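Local coordinates for ceramide very long chain fatty acid hydroxylase SCS7 (Saccharomyces cerevisiae, PDB 4ZR1), which hydroxylates the very long chain fatty acid of ceramides in the endoplasmic reticulum membrane, probably at a dimetal centre, using molecular oxygen and electrons from cytochrome b5, at residues 148-153 with 252-257; 155-160 with 168-173; 176-181 with 257-262. One frame throughout, in Å; residues are numbered along the deposited sequence.

Contact 1: 148-153 with 252-257; sequences GLHRFL and LEHHYK. With ZN (zinc ion), chain D; ZN (zinc ion), chain C.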
loop_
_atom_site.group_PDB
_atom_site.type_symbol
_atom_site.label_atom_id
_atom_site.label_comp_id
_atom_site.label_asym_id
_atom_site.label_seq_id
_atom_site.Cartn_x
_atom_site.Cartn_y
_atom_site.Cartn_z
ATOM N N GLY A 148 -3.956 10.584 -2.030
ATOM C CA GLY A 148 -4.202 10.593 -3.466
ATOM C C GLY A 148 -3.661 9.391 -4.220
ATOM O O GLY A 148 -4.373 8.787 -5.030
ATOM N N LEU A 149 -2.397 9.052 -3.976
ATOM C CA LEU A 149 -1.808 7.846 -4.544
ATOM C C LEU A 149 -2.622 6.619 -4.170
ATOM O O LEU A 149 -2.975 5.815 -5.030
ATOM C CB LEU A 149 -0.369 7.666 -4.078
ATOM C CG LEU A 149 0.582 8.700 -4.666
ATOM C CD1 LEU A 149 2.020 8.391 -4.292
ATOM C CD2 LEU A 149 0.401 8.737 -6.171
ATOM N N HIS A 150 -2.929 6.493 -2.884
ATOM C CA HIS A 150 -3.654 5.335 -2.401
ATOM C C HIS A 150 -5.018 5.198 -3.054
ATOM O O HIS A 150 -5.377 4.125 -3.534
ATOM C CB HIS A 150 -3.817 5.399 -0.891
ATOM C CG HIS A 150 -4.312 4.120 -0.298
ATOM N ND1 HIS A 150 -4.660 3.997 1.029
ATOM C CD2 HIS A 150 -4.508 2.904 -0.857
ATOM C CE1 HIS A 150 -5.057 2.759 1.263
ATOM N NE2 HIS A 150 -4.974 2.076 0.136
ATOM N N ARG A 151 -5.776 6.287 -3.087
ATOM C CA ARG A 151 -7.145 6.229 -3.599
ATOM C C ARG A 151 -7.237 6.170 -5.125
ATOM O O ARG A 151 -8.062 5.433 -5.678
ATOM C CB ARG A 151 -7.943 7.429 -3.092
ATOM C CG ARG A 151 -9.337 7.525 -3.675
ATOM C CD ARG A 151 -10.111 8.631 -3.024
ATOM N NE ARG A 151 -11.321 8.960 -3.764
ATOM C CZ ARG A 151 -12.136 9.951 -3.431
ATOM N NH1 ARG A 151 -11.857 10.712 -2.378
ATOM N NH2 ARG A 151 -13.218 10.188 -4.157
ATOM N N PHE A 152 -6.394 6.946 -5.804
ATOM C CA PHE A 152 -6.556 7.122 -7.237
ATOM C C PHE A 152 -5.537 6.349 -8.086
ATOM O O PHE A 152 -5.849 5.955 -9.210
ATOM C CB PHE A 152 -6.518 8.617 -7.584
ATOM C CG PHE A 152 -7.669 9.405 -7.003
ATOM C CD1 PHE A 152 -8.958 9.241 -7.491
ATOM C CD2 PHE A 152 -7.461 10.320 -5.982
ATOM C CE1 PHE A 152 -10.024 9.963 -6.959
ATOM C CE2 PHE A 152 -8.524 11.044 -5.446
ATOM C CZ PHE A 152 -9.809 10.861 -5.939
ATOM N N LEU A 153 -4.331 6.113 -7.577
ATOM C CA LEU A 153 -3.391 5.295 -8.349
ATOM C C LEU A 153 -3.425 3.833 -7.894
ATOM O O LEU A 153 -3.713 2.934 -8.679
ATOM C CB LEU A 153 -1.970 5.841 -8.252
ATOM C CG LEU A 153 -1.013 5.102 -9.196
ATOM C CD1 LEU A 153 -1.147 5.675 -10.595
ATOM C CD2 LEU A 153 0.439 5.178 -8.729
ATOM N N LEU A 252 -7.037 -1.662 8.971
ATOM C CA LEU A 252 -7.329 -3.073 8.777
ATOM C C LEU A 252 -8.716 -3.272 8.178
ATOM O O LEU A 252 -8.948 -4.237 7.448
ATOM C CB LEU A 252 -7.208 -3.825 10.100
ATOM C CG LEU A 252 -5.945 -4.669 10.298
ATOM C CD1 LEU A 252 -4.715 -3.982 9.770
ATOM C CD2 LEU A 252 -5.760 -4.978 11.762
ATOM N N GLU A 253 -9.641 -2.361 8.473
ATOM C CA GLU A 253 -10.971 -2.461 7.882
ATOM C C GLU A 253 -10.926 -2.094 6.402
ATOM O O GLU A 253 -11.766 -2.536 5.618
ATOM C CB GLU A 253 -11.975 -1.578 8.620
ATOM C CG GLU A 253 -12.421 -2.139 9.952
ATOM C CD GLU A 253 -13.481 -1.285 10.606
ATOM O OE1 GLU A 253 -13.934 -0.301 9.976
ATOM O OE2 GLU A 253 -13.859 -1.597 11.755
ATOM N N HIS A 254 -9.943 -1.285 6.020
ATOM C CA HIS A 254 -9.730 -0.992 4.611
ATOM C C HIS A 254 -9.361 -2.276 3.864
ATOM O O HIS A 254 -9.653 -2.445 2.683
ATOM C CB HIS A 254 -8.635 0.059 4.436
ATOM C CG HIS A 254 -8.132 0.167 3.034
ATOM N ND1 HIS A 254 -8.749 0.949 2.080
ATOM C CD2 HIS A 254 -7.084 -0.427 2.416
ATOM C CE1 HIS A 254 -8.097 0.837 0.936
ATOM N NE2 HIS A 254 -7.082 0.009 1.114
ATOM N N HIS A 255 -8.713 -3.179 4.583
ATOM C CA HIS A 255 -8.308 -4.464 4.051
ATOM C C HIS A 255 -9.435 -5.507 4.114
ATOM O O HIS A 255 -9.766 -6.132 3.112
ATOM C CB HIS A 255 -7.083 -4.972 4.817
ATOM C CG HIS A 255 -5.796 -4.339 4.387
ATOM N ND1 HIS A 255 -5.159 -4.670 3.211
ATOM C CD2 HIS A 255 -5.025 -3.396 4.978
ATOM C CE1 HIS A 255 -4.055 -3.954 3.091
ATOM N NE2 HIS A 255 -3.951 -3.173 4.151
ATOM N N TYR A 256 -10.024 -5.688 5.290
ATOM C CA TYR A 256 -10.923 -6.814 5.515
ATOM C C TYR A 256 -12.403 -6.446 5.617
ATOM O O TYR A 256 -13.190 -7.216 6.159
ATOM C CB TYR A 256 -10.514 -7.552 6.787
ATOM C CG TYR A 256 -9.060 -7.944 6.838
ATOM C CD1 TYR A 256 -8.612 -9.126 6.252
ATOM C CD2 TYR A 256 -8.132 -7.138 7.480
ATOM C CE1 TYR A 256 -7.274 -9.485 6.305
ATOM C CE2 TYR A 256 -6.805 -7.486 7.537
ATOM C CZ TYR A 256 -6.377 -8.656 6.951
ATOM O OH TYR A 256 -5.049 -8.985 7.023
ATOM N N LYS A 257 -12.788 -5.286 5.097
ATOM C CA LYS A 257 -14.190 -4.876 5.146
ATOM C C LYS A 257 -14.604 -4.038 3.936
ATOM O O LYS A 257 -15.594 -4.349 3.261
ATOM C CB LYS A 257 -14.463 -4.100 6.433
ATOM C CG LYS A 257 -15.895 -3.632 6.591
ATOM C CD LYS A 257 -16.102 -3.026 7.966
ATOM C CE LYS A 257 -17.544 -2.607 8.195
ATOM N NZ LYS A 257 -17.708 -2.042 9.565
HETATM ZN ZN ZN D . -5.464 -0.143 -0.294
HETATM ZN ZN ZN C . -2.162 -2.260 4.515
#
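His-150 and His-254 reach for the same zinc ion (chain D) from opposite directions. The metal lies 2.3 Å from NE2 of His-150 and 2.1 Å from NE2 of His-254. Both nitrogens point at the zinc, so the 3.1 Å between His-150 NE2 and His-254 NE2 is the spacing of two ligands on one metal, not a hydrogen bond. The rings meet as an offset edge-to-face pair, planes at 66°, with His-150 presenting its edge. Its CE1 sits 3.3 Å above the plane of the His-254 ring, toward the rim of that face. In both residues the ring swings out opposite the main-chain nitrogen (chi1 -169° and 166°), and this lets two helices whose CA atoms at His-150 and His-254 stay 11.2 Å apart share one ion. Next in sequence, His-255 turns to the second zinc (chain C), which its NE2 binds at 2.0 Å. The two zinc ions are 6.2 Å apart.

These are histidine boxes of the fatty acid hydroxylase family: His-155, His-174 and His-178 complete the first site, and His-177, His-232, His-236 and His-251 the second. His-150 comes from the cytoplasmic end of the transmembrane helix 128-154, His-254 and His-255 from helix 242-256.

A second shell probably helps to set how the two touching rings are turned. ND1 of His-150 is hydrogen-bonded to Phe-263 and ND1 of His-254 to the carbonyl oxygen of Leu-261, both in the loop that follows helix 242-256. One residue before His-150, Leu-149 touches a bound tridecane.

Contact 2: 155-160 with 168-173; sequences HFDDWL and ATHFLL. With ZN (zinc ion), chain D; BOG (octyl beta-D-glucopyranoside), chain E.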
loop_
_atom_site.group_PDB
_atom_site.type_symbol
_atom_site.label_atom_id
_atom_site.label_comp_id
_atom_site.label_asym_id
_atom_site.label_seq_id
_atom_site.Cartn_x
_atom_site.Cartn_y
_atom_site.Cartn_z
ATOM N N HIS A 155 -5.637 2.259 -6.036
ATOM C CA HIS A 155 -6.940 1.638 -6.224
ATOM C C HIS A 155 -7.643 2.126 -7.489
ATOM O O HIS A 155 -8.840 2.380 -7.472
ATOM C CB HIS A 155 -7.824 1.869 -5.000
ATOM C CG HIS A 155 -7.431 1.040 -3.818
ATOM N ND1 HIS A 155 -7.899 -0.239 -3.619
ATOM C CD2 HIS A 155 -6.601 1.304 -2.782
ATOM C CE1 HIS A 155 -7.381 -0.726 -2.505
ATOM N NE2 HIS A 155 -6.590 0.191 -1.978
ATOM N N PHE A 156 -6.880 2.261 -8.572
ATOM C CA PHE A 156 -7.419 2.436 -9.920
ATOM C C PHE A 156 -8.594 1.487 -10.175
ATOM O O PHE A 156 -9.655 1.906 -10.645
ATOM C CB PHE A 156 -6.315 2.195 -10.949
ATOM C CG PHE A 156 -6.421 3.045 -12.179
ATOM C CD1 PHE A 156 -6.017 4.367 -12.153
ATOM C CD2 PHE A 156 -6.894 2.516 -13.370
ATOM C CE1 PHE A 156 -6.100 5.151 -13.288
ATOM C CE2 PHE A 156 -6.977 3.298 -14.504
ATOM C CZ PHE A 156 -6.580 4.617 -14.463
ATOM N N ASP A 157 -8.382 0.210 -9.853
ATOM C CA ASP A 157 -9.421 -0.833 -9.855
ATOM C C ASP A 157 -10.347 -0.832 -11.073
ATOM O O ASP A 157 -9.905 -1.134 -12.179
ATOM C CB ASP A 157 -10.256 -0.732 -8.577
ATOM C CG ASP A 157 -9.408 -0.860 -7.311
ATOM O OD1 ASP A 157 -8.191 -1.146 -7.411
ATOM O OD2 ASP A 157 -9.965 -0.686 -6.210
ATOM N N ASP A 158 -11.624 -0.510 -10.855
ATOM C CA ASP A 158 -12.650 -0.505 -11.909
ATOM C C ASP A 158 -12.185 0.204 -13.186
ATOM O O ASP A 158 -12.472 -0.249 -14.291
ATOM C CB ASP A 158 -13.935 0.158 -11.390
ATOM C CG ASP A 158 -15.163 -0.171 -12.236
ATOM O OD1 ASP A 158 -15.019 -0.812 -13.300
ATOM O OD2 ASP A 158 -16.279 0.230 -11.835
ATOM N N TRP A 159 -11.448 1.300 -13.029
ATOM C CA TRP A 159 -11.014 2.112 -14.162
ATOM C C TRP A 159 -9.890 1.466 -14.991
ATOM O O TRP A 159 -9.430 2.048 -15.973
ATOM C CB TRP A 159 -10.571 3.499 -13.668
ATOM C CG TRP A 159 -11.610 4.199 -12.806
ATOM C CD1 TRP A 159 -12.968 4.145 -12.950
ATOM C CD2 TRP A 159 -11.365 5.042 -11.662
ATOM N NE1 TRP A 159 -13.581 4.903 -11.978
ATOM C CE2 TRP A 159 -12.622 5.463 -11.175
ATOM C CE3 TRP A 159 -10.205 5.481 -11.004
ATOM C CZ2 TRP A 159 -12.753 6.301 -10.061
ATOM C CZ3 TRP A 159 -10.338 6.314 -9.895
ATOM C CH2 TRP A 159 -11.602 6.715 -9.440
ATOM N N LEU A 160 -9.460 0.267 -14.608
ATOM C CA LEU A 160 -8.362 -0.422 -15.297
ATOM C C LEU A 160 -8.731 -0.948 -16.687
ATOM O O LEU A 160 -9.864 -1.368 -16.924
ATOM C CB LEU A 160 -7.862 -1.599 -14.452
ATOM C CG LEU A 160 -6.816 -1.397 -13.352
ATOM C CD1 LEU A 160 -6.793 -2.617 -12.445
ATOM C CD2 LEU A 160 -5.446 -1.178 -13.960
ATOM N N ALA A 168 -0.593 -6.362 -13.848
ATOM C CA ALA A 168 0.689 -6.673 -13.226
ATOM C C ALA A 168 1.273 -5.422 -12.570
ATOM O O ALA A 168 1.904 -5.496 -11.507
ATOM C CB ALA A 168 1.662 -7.264 -14.263
ATOM N N THR A 169 1.043 -4.276 -13.206
ATOM C CA THR A 169 1.462 -2.983 -12.673
ATOM C C THR A 169 0.708 -2.662 -11.391
ATOM O O THR A 169 1.293 -2.230 -10.397
ATOM C CB THR A 169 1.217 -1.849 -13.685
ATOM O OG1 THR A 169 1.849 -2.171 -14.931
ATOM C CG2 THR A 169 1.764 -0.520 -13.152
ATOM N N HIS A 170 -0.603 -2.867 -11.434
ATOM C CA HIS A 170 -1.461 -2.683 -10.275
ATOM C C HIS A 170 -1.001 -3.581 -9.126
ATOM O O HIS A 170 -0.781 -3.123 -8.005
ATOM C CB HIS A 170 -2.908 -2.989 -10.651
ATOM C CG HIS A 170 -3.868 -2.854 -9.515
ATOM N ND1 HIS A 170 -4.062 -3.849 -8.582
ATOM C CD2 HIS A 170 -4.693 -1.839 -9.162
ATOM C CE1 HIS A 170 -4.961 -3.452 -7.700
ATOM N NE2 HIS A 170 -5.360 -2.236 -8.029
ATOM N N PHE A 171 -0.858 -4.864 -9.429
ATOM C CA PHE A 171 -0.369 -5.862 -8.484
ATOM C C PHE A 171 0.925 -5.420 -7.803
ATOM O O PHE A 171 1.032 -5.473 -6.582
ATOM C CB PHE A 171 -0.163 -7.191 -9.214
ATOM C CG PHE A 171 0.339 -8.301 -8.347
ATOM C CD1 PHE A 171 -0.530 -8.999 -7.529
ATOM C CD2 PHE A 171 1.676 -8.676 -8.379
ATOM C CE1 PHE A 171 -0.069 -10.039 -6.737
ATOM C CE2 PHE A 171 2.146 -9.714 -7.588
ATOM C CZ PHE A 171 1.272 -10.402 -6.770
ATOM N N LEU A 172 1.894 -4.972 -8.594
ATOM C CA LEU A 172 3.172 -4.514 -8.050
ATOM C C LEU A 172 3.066 -3.245 -7.191
ATOM O O LEU A 172 3.865 -3.045 -6.276
ATOM C CB LEU A 172 4.170 -4.272 -9.189
ATOM C CG LEU A 172 4.766 -5.495 -9.882
ATOM C CD1 LEU A 172 5.635 -5.054 -11.041
ATOM C CD2 LEU A 172 5.574 -6.369 -8.911
ATOM N N LEU A 173 2.093 -2.381 -7.482
ATOM C CA LEU A 173 1.980 -1.113 -6.755
ATOM C C LEU A 173 1.208 -1.240 -5.455
ATOM O O LEU A 173 1.481 -0.514 -4.510
ATOM C CB LEU A 173 1.322 -0.044 -7.627
ATOM C CG LEU A 173 2.173 0.437 -8.805
ATOM C CD1 LEU A 173 1.516 1.611 -9.510
ATOM C CD2 LEU A 173 3.576 0.787 -8.345
HETATM ZN ZN ZN D . -5.464 -0.143 -0.294
HETATM C C1 BOG E . 4.735 -3.226 -3.289
HETATM O O1 BOG E . 5.754 -4.199 -3.381
HETATM C C2 BOG E . 3.989 -3.432 -1.993
HETATM O O2 BOG E . 3.291 -4.650 -2.098
HETATM C C3 BOG E . 2.962 -2.340 -1.796
HETATM O O3 BOG E . 2.391 -2.360 -0.507
HETATM C C4 BOG E . 3.535 -0.983 -2.071
HETATM O O4 BOG E . 2.460 -0.076 -2.106
HETATM C C5 BOG E . 4.225 -0.995 -3.409
HETATM O O5 BOG E . 5.283 -1.928 -3.358
HETATM C C6 BOG E . 4.699 0.424 -3.684
HETATM O O6 BOG E . 5.852 0.463 -4.496
HETATM C "C1'" BOG E . 5.843 -4.849 -4.632
HETATM C "C2'" BOG E . 6.947 -5.886 -4.630
HETATM C "C3'" BOG E . 7.431 -6.076 -6.054
HETATM C "C4'" BOG E . 8.918 -5.806 -6.186
HETATM C "C5'" BOG E . 9.221 -5.170 -7.532
HETATM C "C6'" BOG E . 10.694 -5.294 -7.839
HETATM C "C7'" BOG E . 11.033 -4.510 -9.086
HETATM C "C8'" BOG E . 10.610 -5.299 -10.304
#
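His-170 projects from its helix into the turn 155-160 and meets Asp-157 and Leu-160 there. The close part is polar. NE2 of His-170 donates to OD1 of Asp-157 over 3.1 Å, with an N-H...O angle of 145°. The donor approaches almost in line with the CG-OD1 bond, while the oxygen is tilted out of the imidazole plane, and carboxylate and ring are turned 59° against each other. The other carboxylate oxygen, OD2, lies in plane at the edge of the His-155 ring and takes a weak hydrogen bond from its ND1 at 3.3 Å. His-155 in turn binds the zinc ion of chain D through NE2 at 2.1 Å. Asp-157, a second-shell residue, therefore bridges the metal ligand His-155, through a weak bond, and His-170 one step further out, which probably helps to hold the carboxylate in position. With CG of His-170 pointing opposite its backbone nitrogen (chi1 179°), the ring extends from the helix toward the aspartate.

The other part is looser and apolar. Leu-160 crosses the imidazole at about a right angle, its CD1 4.0 Å from CD2 of His-170. A short 3-10 turn at 158-159 brings the leucine round, with Leu-160 N bonded to Asp-157 O. At that turn Asp-158 and Trp-159 lie on the surface, as does Thr-169 on the helix. Farther along the helix, away from the contact, Leu-173 O accepts a hydrogen bond from O4 of a bound octyl glucoside, 2.6 Å long.

The turn links helix 128-154 to helix 164-179. Helix 71-78 lies against both segments: Tyr-74 bonds ND1 of His-170, Leu-160 rests on Lys-71 and Val-75, and Phe-171 packs between this helix and helix 60-65.

Contact 3: 176-181 with 257-262; sequences CHHYLP and KNYQLG. With ZN (zinc ion), chain C; ZN (zinc ion), chain D; BOG (octyl beta-D-glucopyranoside), chain E.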
loop_
_atom_site.group_PDB
_atom_site.type_symbol
_atom_site.label_atom_id
_atom_site.label_comp_id
_atom_site.label_asym_id
_atom_site.label_seq_id
_atom_site.Cartn_x
_atom_site.Cartn_y
_atom_site.Cartn_z
ATOM N N CYS A 176 -0.831 -6.650 -4.704
ATOM C CA CYS A 176 -0.174 -7.734 -3.979
ATOM C C CYS A 176 -0.361 -7.584 -2.470
ATOM O O CYS A 176 -0.564 -8.557 -1.737
ATOM C CB CYS A 176 1.318 -7.770 -4.316
ATOM S SG CYS A 176 2.187 -9.181 -3.614
ATOM N N HIS A 177 -0.301 -6.350 -2.006
ATOM C CA HIS A 177 -0.414 -6.103 -0.589
ATOM C C HIS A 177 -1.833 -6.437 -0.095
ATOM O O HIS A 177 -2.011 -6.957 1.007
ATOM C CB HIS A 177 -0.034 -4.656 -0.280
ATOM C CG HIS A 177 -0.249 -4.284 1.150
ATOM N ND1 HIS A 177 0.375 -4.940 2.188
ATOM C CD2 HIS A 177 -1.054 -3.358 1.719
ATOM C CE1 HIS A 177 -0.022 -4.421 3.334
ATOM N NE2 HIS A 177 -0.888 -3.460 3.077
ATOM N N HIS A 178 -2.841 -6.157 -0.916
ATOM C CA HIS A 178 -4.211 -6.545 -0.586
ATOM C C HIS A 178 -4.395 -8.048 -0.729
ATOM O O HIS A 178 -5.128 -8.677 0.028
ATOM C CB HIS A 178 -5.210 -5.809 -1.473
ATOM C CG HIS A 178 -5.644 -4.490 -0.917
ATOM N ND1 HIS A 178 -6.876 -4.294 -0.334
ATOM C CD2 HIS A 178 -4.998 -3.300 -0.841
ATOM C CE1 HIS A 178 -6.977 -3.040 0.070
ATOM N NE2 HIS A 178 -5.850 -2.419 -0.220
ATOM N N TYR A 179 -3.722 -8.619 -1.715
ATOM C CA TYR A 179 -3.757 -10.048 -1.911
ATOM C C TYR A 179 -3.084 -10.739 -0.726
ATOM O O TYR A 179 -3.598 -11.739 -0.222
ATOM C CB TYR A 179 -3.089 -10.407 -3.241
ATOM C CG TYR A 179 -3.270 -11.840 -3.681
ATOM C CD1 TYR A 179 -4.537 -12.366 -3.913
ATOM C CD2 TYR A 179 -2.170 -12.657 -3.912
ATOM C CE1 TYR A 179 -4.704 -13.679 -4.332
ATOM C CE2 TYR A 179 -2.324 -13.973 -4.329
ATOM C CZ TYR A 179 -3.590 -14.480 -4.537
ATOM O OH TYR A 179 -3.732 -15.790 -4.950
ATOM N N LEU A 180 -1.954 -10.195 -0.260
ATOM C CA LEU A 180 -1.241 -10.799 0.870
ATOM C C LEU A 180 -0.806 -9.823 1.973
ATOM O O LEU A 180 0.389 -9.582 2.163
ATOM C CB LEU A 180 -0.021 -11.560 0.367
ATOM C CG LEU A 180 -0.309 -12.740 -0.570
ATOM C CD1 LEU A 180 0.493 -12.607 -1.849
ATOM C CD2 LEU A 180 -0.007 -14.052 0.126
ATOM N N PRO A 181 -1.782 -9.316 2.746
ATOM C CA PRO A 181 -1.660 -8.315 3.818
ATOM C C PRO A 181 -0.566 -8.616 4.850
ATOM O O PRO A 181 0.172 -7.717 5.262
ATOM C CB PRO A 181 -3.032 -8.363 4.491
ATOM C CG PRO A 181 -3.939 -8.965 3.497
ATOM C CD PRO A 181 -3.125 -9.922 2.718
ATOM N N LYS A 257 -12.788 -5.286 5.097
ATOM C CA LYS A 257 -14.190 -4.876 5.146
ATOM C C LYS A 257 -14.604 -4.038 3.936
ATOM O O LYS A 257 -15.594 -4.349 3.261
ATOM C CB LYS A 257 -14.463 -4.100 6.433
ATOM C CG LYS A 257 -15.895 -3.632 6.591
ATOM C CD LYS A 257 -16.102 -3.026 7.966
ATOM C CE LYS A 257 -17.544 -2.607 8.195
ATOM N NZ LYS A 257 -17.708 -2.042 9.565
ATOM N N ASN A 258 -13.844 -2.978 3.664
ATOM C CA ASN A 258 -14.155 -2.072 2.562
ATOM C C ASN A 258 -12.906 -1.350 2.054
ATOM O O ASN A 258 -12.313 -0.551 2.781
ATOM C CB ASN A 258 -15.214 -1.048 3.007
ATOM C CG ASN A 258 -15.891 -0.344 1.837
ATOM O OD1 ASN A 258 -15.245 0.024 0.855
ATOM N ND2 ASN A 258 -17.205 -0.164 1.939
ATOM N N TYR A 259 -12.515 -1.628 0.810
ATOM C CA TYR A 259 -11.367 -0.961 0.198
ATOM C C TYR A 259 -11.807 0.126 -0.786
ATOM O O TYR A 259 -11.024 0.565 -1.632
ATOM C CB TYR A 259 -10.446 -1.977 -0.502
ATOM C CG TYR A 259 -11.058 -2.758 -1.656
ATOM C CD1 TYR A 259 -11.812 -3.903 -1.430
ATOM C CD2 TYR A 259 -10.845 -2.370 -2.974
ATOM C CE1 TYR A 259 -12.363 -4.619 -2.479
ATOM C CE2 TYR A 259 -11.381 -3.084 -4.032
ATOM C CZ TYR A 259 -12.142 -4.205 -3.777
ATOM O OH TYR A 259 -12.680 -4.909 -4.830
ATOM N N GLN A 260 -13.064 0.552 -0.676
ATOM C CA GLN A 260 -13.532 1.738 -1.389
ATOM C C GLN A 260 -13.475 2.943 -0.450
ATOM O O GLN A 260 -13.775 4.073 -0.847
ATOM C CB GLN A 260 -14.949 1.545 -1.933
ATOM C CG GLN A 260 -15.016 0.729 -3.205
ATOM C CD GLN A 260 -14.867 -0.759 -2.960
ATOM O OE1 GLN A 260 -15.519 -1.335 -2.086
ATOM N NE2 GLN A 260 -13.983 -1.385 -3.720
ATOM N N LEU A 261 -13.080 2.680 0.795
ATOM C CA LEU A 261 -12.946 3.707 1.820
ATOM C C LEU A 261 -11.657 3.515 2.624
ATOM O O LEU A 261 -10.939 2.531 2.433
ATOM C CB LEU A 261 -14.148 3.673 2.758
ATOM C CG LEU A 261 -15.530 3.820 2.132
ATOM C CD1 LEU A 261 -16.580 3.508 3.169
ATOM C CD2 LEU A 261 -15.730 5.218 1.564
ATOM N N GLY A 262 -11.374 4.457 3.526
ATOM C CA GLY A 262 -10.254 4.347 4.447
ATOM C C GLY A 262 -8.889 4.459 3.788
ATOM O O GLY A 262 -7.966 3.700 4.114
HETATM ZN ZN ZN C . -2.162 -2.260 4.515
HETATM ZN ZN ZN D . -5.464 -0.143 -0.294
HETATM C C1 BOG E . 4.735 -3.226 -3.289
HETATM O O1 BOG E . 5.754 -4.199 -3.381
HETATM C C2 BOG E . 3.989 -3.432 -1.993
HETATM O O2 BOG E . 3.291 -4.650 -2.098
HETATM C C3 BOG E . 2.962 -2.340 -1.796
HETATM O O3 BOG E . 2.391 -2.360 -0.507
HETATM C C4 BOG E . 3.535 -0.983 -2.071
HETATM O O4 BOG E . 2.460 -0.076 -2.106
HETATM C C5 BOG E . 4.225 -0.995 -3.409
HETATM O O5 BOG E . 5.283 -1.928 -3.358
HETATM C C6 BOG E . 4.699 0.424 -3.684
HETATM O O6 BOG E . 5.852 0.463 -4.496
HETATM C "C1'" BOG E . 5.843 -4.849 -4.632
HETATM C "C2'" BOG E . 6.947 -5.886 -4.630
HETATM C "C3'" BOG E . 7.431 -6.076 -6.054
HETATM C "C4'" BOG E . 8.918 -5.806 -6.186
HETATM C "C5'" BOG E . 9.221 -5.170 -7.532
HETATM C "C6'" BOG E . 10.694 -5.294 -7.839
HETATM C "C7'" BOG E . 11.033 -4.510 -9.086
HETATM C "C8'" BOG E . 10.610 -5.299 -10.304
#
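His-178 and Tyr-259 make this small, buried contact between them. CE1 of the imidazole comes up to CB of the tyrosine at 3.7 Å. The rings themselves stay apart, with centroids 6.0 Å from each other and planes at 65°, set obliquely to one another. The tyrosine ring sits between its own backbone nitrogen and carbonyl carbon (chi1 62°); this turns the ring away from the imidazole and leaves CB as the atom facing His-178. One side of the ring, CD2 and CE2, comes up to His-155 ND1 and Asp-157 OD2.

Each partner has its own anchor. NE2 of His-178 binds the zinc ion of chain D at 2.3 Å, and its neighbour His-177, on the same helical turn, binds the zinc ion of chain C. On the loop side, Asn-258 forms an Asx turn around Tyr-259: its OD1 accepts from the backbone N of Gln-260 at 2.7 Å, with the donor in the carbonyl plane. The amide ND2 of Asn-258 is tied to the carbonyl of Pro-283, which joins the turn to a later loop.

What passes between the two segments is thus a carbon-to-carbon, van der Waals touch, and the orientation of the imidazole probably owes more to its metal bond than to Tyr-259.

How the contacts relate
All three contacts belong to one zinc-centred core. The centres of contacts 1 and 3 are about 6 Å apart, and contact 2 lies about 12 Å from either. Along the chain contact 2 is nested inside the span closed by contact 1, whereas contacts 1 and 3 interleave and share Lys-257. Helix 164-179 serves contacts 2 and 3; helix 128-154 and helix 242-256 carry contact 1, and the loop after the latter enters contact 3. Each contact brings at least one ligand to the zinc ion of chain D, so residues far apart in sequence converge on the cytoplasmic end of the transmembrane helices, where the probable catalytic dimetal centre is built.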